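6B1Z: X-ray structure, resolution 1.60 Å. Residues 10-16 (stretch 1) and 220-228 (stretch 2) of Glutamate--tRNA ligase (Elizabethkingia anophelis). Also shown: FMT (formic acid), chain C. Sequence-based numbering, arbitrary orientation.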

# COMPACT_ATOMS: atom_id res chain seq x y z
N GLU A 10 2.42 21.51 22.62
CA GLU A 10 2.44 20.14 23.13
C GLU A 10 1.62 19.21 22.25
O GLU A 10 1.89 18.01 22.17
CB GLU A 10 1.93 20.10 24.57
N LYS A 11 0.61 19.77 21.59
CA LYS A 11 -0.29 18.96 20.76
C LYS A 11 0.44 18.50 19.51
O LYS A 11 0.88 19.32 18.70
CB LYS A 11 -1.53 19.77 20.38
CG LYS A 11 -2.67 18.94 19.78
CD LYS A 11 -3.63 18.46 20.87
CE LYS A 11 -5.08 18.52 20.41
NZ LYS A 11 -5.42 17.43 19.45
N VAL A 12 0.56 17.18 19.36
CA VAL A 12 1.20 16.61 18.17
C VAL A 12 0.33 16.87 16.95
O VAL A 12 -0.89 16.69 16.97
CB VAL A 12 1.44 15.10 18.38
CG1 VAL A 12 1.74 14.40 17.08
CG2 VAL A 12 2.57 14.91 19.40
N ARG A 13 0.97 17.32 15.86
CA ARG A 13 0.29 17.50 14.58
C ARG A 13 1.18 16.95 13.48
O ARG A 13 2.32 17.40 13.33
CB ARG A 13 -0.04 18.98 14.35
CG ARG A 13 -1.08 19.53 15.33
CD ARG A 13 -1.33 21.01 15.17
NE ARG A 13 -1.70 21.40 13.81
CZ ARG A 13 -2.89 21.20 13.24
NH1 ARG A 13 -3.88 20.59 13.90
NH2 ARG A 13 -3.08 21.60 11.99
N VAL A 14 0.67 15.98 12.73
CA VAL A 14 1.39 15.35 11.63
C VAL A 14 0.58 15.55 10.36
O VAL A 14 -0.62 15.81 10.40
CB VAL A 14 1.63 13.84 11.88
CG1 VAL A 14 2.47 13.64 13.14
CG2 VAL A 14 0.29 13.10 11.98
N ARG A 15 1.24 15.42 9.21
CA ARG A 15 0.51 15.53 7.95
C ARG A 15 1.00 14.52 6.93
O ARG A 15 2.20 14.27 6.78
CB ARG A 15 0.58 16.96 7.37
CG ARG A 15 1.87 17.31 6.58
CD ARG A 15 3.14 17.22 7.42
NE ARG A 15 4.28 17.80 6.71
CZ ARG A 15 5.04 17.16 5.82
NH1 ARG A 15 4.80 15.89 5.52
NH2 ARG A 15 6.04 17.81 5.23
N PHE A 16 0.04 13.94 6.22
CA PHE A 16 0.30 13.14 5.04
C PHE A 16 0.20 14.09 3.85
O PHE A 16 -0.83 14.76 3.69
CB PHE A 16 -0.71 11.99 4.96
CG PHE A 16 -0.47 11.03 3.83
CD1 PHE A 16 0.79 10.49 3.62
CD2 PHE A 16 -1.52 10.63 3.01
CE1 PHE A 16 1.01 9.59 2.60
CE2 PHE A 16 -1.30 9.72 1.97
CZ PHE A 16 -0.03 9.21 1.77
N GLU A 220 2.87 27.12 8.93
CA GLU A 220 1.54 27.70 9.07
C GLU A 220 0.56 26.74 9.72
O GLU A 220 -0.31 27.17 10.50
CB GLU A 220 1.01 28.15 7.71
CG GLU A 220 1.76 29.32 7.10
CD GLU A 220 1.73 30.57 7.97
OE1 GLU A 220 0.72 31.30 7.93
OE2 GLU A 220 2.72 30.81 8.69
N MET A 221 0.66 25.44 9.41
CA MET A 221 -0.27 24.45 9.95
C MET A 221 0.20 23.89 11.28
O MET A 221 -0.42 22.95 11.80
CB MET A 221 -0.48 23.32 8.94
CG MET A 221 -1.07 23.80 7.62
SD MET A 221 -1.42 22.45 6.49
CE MET A 221 -2.30 23.36 5.21
N LYS A 222 1.27 24.46 11.86
CA LYS A 222 1.75 24.12 13.20
C LYS A 222 2.07 22.63 13.30
O LYS A 222 1.79 21.98 14.31
CB LYS A 222 0.75 24.57 14.28
CG LYS A 222 0.49 26.09 14.22
CD LYS A 222 -0.09 26.63 15.51
CE LYS A 222 -0.49 28.10 15.35
NZ LYS A 222 0.65 28.97 14.95
N ILE A 223 2.68 22.09 12.24
CA ILE A 223 3.13 20.70 12.24
C ILE A 223 4.29 20.53 13.22
O ILE A 223 5.22 21.35 13.25
CB ILE A 223 3.54 20.29 10.81
CG1 ILE A 223 2.35 20.40 9.86
CG2 ILE A 223 4.15 18.88 10.80
CD1 ILE A 223 1.12 19.58 10.29
N THR A 224 4.22 19.47 14.02
CA THR A 224 5.28 19.20 15.00
C THR A 224 6.24 18.10 14.57
O THR A 224 7.41 18.11 14.99
CB THR A 224 4.66 18.81 16.35
OG1 THR A 224 3.89 17.61 16.21
CG2 THR A 224 3.76 19.93 16.89
N HIS A 225 5.77 17.13 13.78
CA HIS A 225 6.58 15.98 13.40
C HIS A 225 6.33 15.69 11.93
O HIS A 225 5.18 15.44 11.53
CB HIS A 225 6.23 14.74 14.23
CG HIS A 225 6.54 14.88 15.69
ND1 HIS A 225 5.76 15.62 16.55
CD2 HIS A 225 7.53 14.35 16.44
CE1 HIS A 225 6.26 15.56 17.77
NE2 HIS A 225 7.34 14.78 17.73
N VAL A 226 7.40 15.73 11.14
CA VAL A 226 7.35 15.42 9.71
C VAL A 226 7.85 13.99 9.55
O VAL A 226 9.04 13.72 9.73
CB VAL A 226 8.20 16.41 8.90
CG1 VAL A 226 8.32 15.96 7.45
CG2 VAL A 226 7.60 17.80 8.98
N ILE A 227 6.94 13.08 9.20
CA ILE A 227 7.24 11.67 8.98
C ILE A 227 7.14 11.42 7.49
O ILE A 227 6.09 11.65 6.89
CB ILE A 227 6.26 10.77 9.74
CG1 ILE A 227 6.27 11.07 11.25
CG2 ILE A 227 6.59 9.30 9.46
CD1 ILE A 227 5.16 10.38 12.06
N ARG A 228 8.24 10.97 6.88
CA ARG A 228 8.25 10.85 5.42
C ARG A 228 9.33 9.87 4.99
O ARG A 228 10.12 9.39 5.80
CB ARG A 228 8.45 12.23 4.78
CG ARG A 228 9.80 12.85 5.07
CD ARG A 228 9.84 14.30 4.60
NE ARG A 228 11.18 14.86 4.79
CZ ARG A 228 11.50 16.14 4.66
NH1 ARG A 228 10.57 17.04 4.36
NH2 ARG A 228 12.76 16.52 4.86
C FMT C . 7.27 15.76 2.78
O1 FMT C . 6.56 14.97 3.40
O2 FMT C . 7.88 16.71 3.30
O HOH W 1 1.35 22.31 17.13
O HOH W 2 4.03 14.12 9.34

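Residues 10-16 and 220-228 run side by side, their strands (13-16 and 225-228) pointing the same general way, 30° apart, with 569 Å² buried between the two stretches. Arg13 anchors the pairing through both backbone and side chain. Its N donates to Thr224 OG1 (3.0 Å), and its O accepts from Thr224 N (2.9 Å) and, weakly, from His225 N (3.5 Å). Thr224 CA-to-CB points toward the first stretch, and its p rotamer (chi1 62°) places OG1 where it meets Arg13 N almost in line, at 169°. Thr224 OG1 lies 2.8 Å from His225 ND1, a hydrogen bond in which either atom could be the donor; Thr224 CG2 rests 3.5 Å from Lys11 O.

The Arg13 side chain starts out m, t and then turns at chi3 (54°, p), bringing the guanidinium edge to Met221 O, which accepts from NE (2.8 Å) and NH2 (3.0 Å). Met221 is the first residue after a helix to leave helical phi/psi, and Lys222 follows with positive phi (57°); its O receives a hydrogen bond from water 1 (2.9 Å), which also donates weakly to Lys11 O (3.4 Å).

Ile223, m at both chi angles, brings its CG2 to 3.5 Å from Arg13 O and 3.9 Å from Arg15 CD. Arg15 leaves its strand sideways, but chi1 p and chi2 m fold the chain so that its end comes nearer the second stretch. Val226 CG1 covers one guanidinium face, 3.7 Å from Arg15 NH2. Formic acid, probably from the crystallisation liquor, sits at the guanidinium edge: Arg15 NH1 donates to FMT O1 and Arg15 NH2 to FMT O2, both at 2.9 Å. Arg228, extended beyond its p chi1, donates from NH1 to the same FMT O2 (2.9 Å). Water 2 links the strands, accepting from Arg15 N and Ile227 N, each 3.1 Å from its O.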